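Local atomic coordinates of mambaquaretin-1 (Dendroaspis angusticeps, PDB entry 5M4V), a protein that acts as a Kunitz-fold mamba-venom toxin that selectively antagonises the vasopressin type 2 receptor. Residues F4-V9 with F21-K26. Numbering follows the deposited sequence.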
# COMPACT_ATOMS: atom_id res chain seq x y z
N PHE A 4 -6.64 -1.60 8.62
CA PHE A 4 -6.53 -0.94 7.33
C PHE A 4 -5.48 -1.59 6.42
O PHE A 4 -5.53 -1.39 5.19
CB PHE A 4 -6.29 0.58 7.40
CG PHE A 4 -4.98 1.00 8.00
CD1 PHE A 4 -3.86 1.08 7.23
CD2 PHE A 4 -4.90 1.46 9.26
CE1 PHE A 4 -2.68 1.50 7.81
CE2 PHE A 4 -3.79 1.85 9.81
CZ PHE A 4 -2.64 1.87 9.15
N CYS A 5 -4.56 -2.38 6.99
CA CYS A 5 -3.67 -3.16 6.16
C CYS A 5 -4.41 -4.08 5.20
O CYS A 5 -3.88 -4.44 4.16
CB CYS A 5 -2.78 -3.99 7.06
SG CYS A 5 -1.65 -3.04 8.14
N ASN A 6 -5.63 -4.50 5.62
CA ASN A 6 -6.41 -5.41 4.85
C ASN A 6 -7.27 -4.75 3.81
O ASN A 6 -7.95 -5.45 3.06
CB ASN A 6 -7.28 -6.24 5.78
CG ASN A 6 -6.46 -7.05 6.76
OD1 ASN A 6 -5.40 -7.57 6.42
ND2 ASN A 6 -6.92 -7.10 8.00
N LEU A 7 -7.24 -3.43 3.68
CA LEU A 7 -7.94 -2.78 2.58
C LEU A 7 -7.26 -3.18 1.29
O LEU A 7 -6.07 -3.44 1.19
CB LEU A 7 -7.83 -1.24 2.72
CG LEU A 7 -8.60 -0.63 3.88
CD1 LEU A 7 -8.21 0.81 4.02
CD2 LEU A 7 -10.11 -0.78 3.62
N PRO A 8 -8.05 -3.23 0.19
CA PRO A 8 -7.50 -3.61 -1.11
C PRO A 8 -6.60 -2.51 -1.66
O PRO A 8 -6.93 -1.31 -1.54
CB PRO A 8 -8.79 -3.80 -1.96
CG PRO A 8 -9.71 -2.83 -1.41
CD PRO A 8 -9.52 -2.90 0.13
N VAL A 9 -5.56 -2.90 -2.37
CA VAL A 9 -4.68 -1.88 -2.99
C VAL A 9 -5.44 -1.03 -3.98
O VAL A 9 -6.27 -1.52 -4.78
CB VAL A 9 -3.47 -2.58 -3.65
CG1 VAL A 9 -3.87 -3.57 -4.71
CG2 VAL A 9 -2.49 -1.57 -4.18
N PHE A 21 4.00 1.23 -1.72
CA PHE A 21 3.95 -0.14 -1.23
C PHE A 21 2.62 -0.36 -0.56
O PHE A 21 2.03 0.56 0.02
CB PHE A 21 5.11 -0.38 -0.22
CG PHE A 21 6.42 -0.25 -0.89
CD1 PHE A 21 7.07 -1.31 -1.50
CD2 PHE A 21 7.06 0.99 -0.95
CE1 PHE A 21 8.25 -1.18 -2.14
CE2 PHE A 21 8.27 1.15 -1.60
CZ PHE A 21 8.87 0.07 -2.20
N TYR A 22 2.14 -1.62 -0.59
CA TYR A 22 0.90 -2.02 0.05
C TYR A 22 1.07 -3.40 0.68
O TYR A 22 1.94 -4.17 0.23
CB TYR A 22 -0.27 -2.06 -0.94
CG TYR A 22 -0.27 -3.19 -1.89
CD1 TYR A 22 0.51 -3.22 -3.03
CD2 TYR A 22 -1.09 -4.31 -1.69
CE1 TYR A 22 0.50 -4.25 -3.92
CE2 TYR A 22 -1.09 -5.37 -2.59
CZ TYR A 22 -0.30 -5.35 -3.70
OH TYR A 22 -0.33 -6.39 -4.62
N TYR A 23 0.23 -3.72 1.65
CA TYR A 23 0.20 -5.05 2.27
C TYR A 23 -0.83 -5.93 1.61
O TYR A 23 -1.97 -5.48 1.38
CB TYR A 23 -0.14 -4.87 3.75
CG TYR A 23 -0.34 -6.20 4.45
CD1 TYR A 23 0.73 -6.93 4.96
CD2 TYR A 23 -1.64 -6.73 4.60
CE1 TYR A 23 0.51 -8.14 5.64
CE2 TYR A 23 -1.86 -7.94 5.22
CZ TYR A 23 -0.80 -8.62 5.76
OH TYR A 23 -1.07 -9.84 6.37
N SER A 24 -0.47 -7.19 1.36
CA SER A 24 -1.43 -8.18 0.84
C SER A 24 -1.68 -9.27 1.89
O SER A 24 -0.79 -9.91 2.46
CB SER A 24 -0.80 -8.89 -0.37
OG SER A 24 -1.66 -9.96 -0.77
N GLN A 25 -2.99 -9.47 2.16
CA GLN A 25 -3.40 -10.58 3.01
C GLN A 25 -3.10 -11.92 2.43
O GLN A 25 -3.01 -12.94 3.17
CB GLN A 25 -4.92 -10.57 3.28
CG GLN A 25 -5.29 -9.45 3.97
CD GLN A 25 -6.74 -9.61 4.49
OE1 GLN A 25 -7.67 -9.14 3.90
NE2 GLN A 25 -6.92 -10.28 5.57
N LYS A 26 -3.01 -12.02 1.09
CA LYS A 26 -2.68 -13.33 0.45
C LYS A 26 -1.28 -13.81 0.88
O LYS A 26 -1.08 -15.01 0.99
CB LYS A 26 -2.71 -13.19 -1.06
CG LYS A 26 -3.94 -12.74 -1.73
CD LYS A 26 -5.09 -13.75 -1.68
CE LYS A 26 -6.39 -13.14 -2.30
NZ LYS A 26 -7.56 -13.99 -2.36
O HOH W 1 -4.67 -5.85 1.23
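L7 O is gripped twice, by a hydrogen bond from ND2 of N43 and by a water 2.8 Å from it. The same water lies 2.7 Å from Y23 O, placed to donate to both carbonyls, so it links the loop to strand 18-24 where the backbones do not pair directly. Because more acceptors surround it than its two protons can serve, its bonds are probably shared. N43 has a second role through OD1, which accepts from Y23 N.

Next to the water, Y23 carries its ring with CG anti to the backbone N (chi1 174°), so its edge meets the 3-10 segment. Y23 CD2, at that edge, approaches C5 O to 3.2 Å near the ring plane, and C5 CB packs against the same carbon. C5 SG, bonded to C55, stands obliquely 5.4 Å from the Y23 ring centroid, a sulfur-aromatic contact. Y23 OH is hydrogen-bonded to OD1 of N28.

Further out, N6 and Q25 cross at about a right angle. N6 OD1, which accepts from R1 NE, touches Q25 CG at 3.1 Å. At the other end, V9 covers one face of Y22: V9 CB makes a CH-pi contact 3.7 Å from the Y22 ring centroid, with CG2 alongside over CG and CD1.

The loop before the hairpin, anchored by the C5–C55 disulfide of the Kunitz fold, is thus bridged to the strand by one water shared between two carbonyls, with N43 bonding both segments; apart from this polar link, C5 and V9 pack on the rings of Y23 and Y22, consistent with the buried waters and compact core known in BPTI.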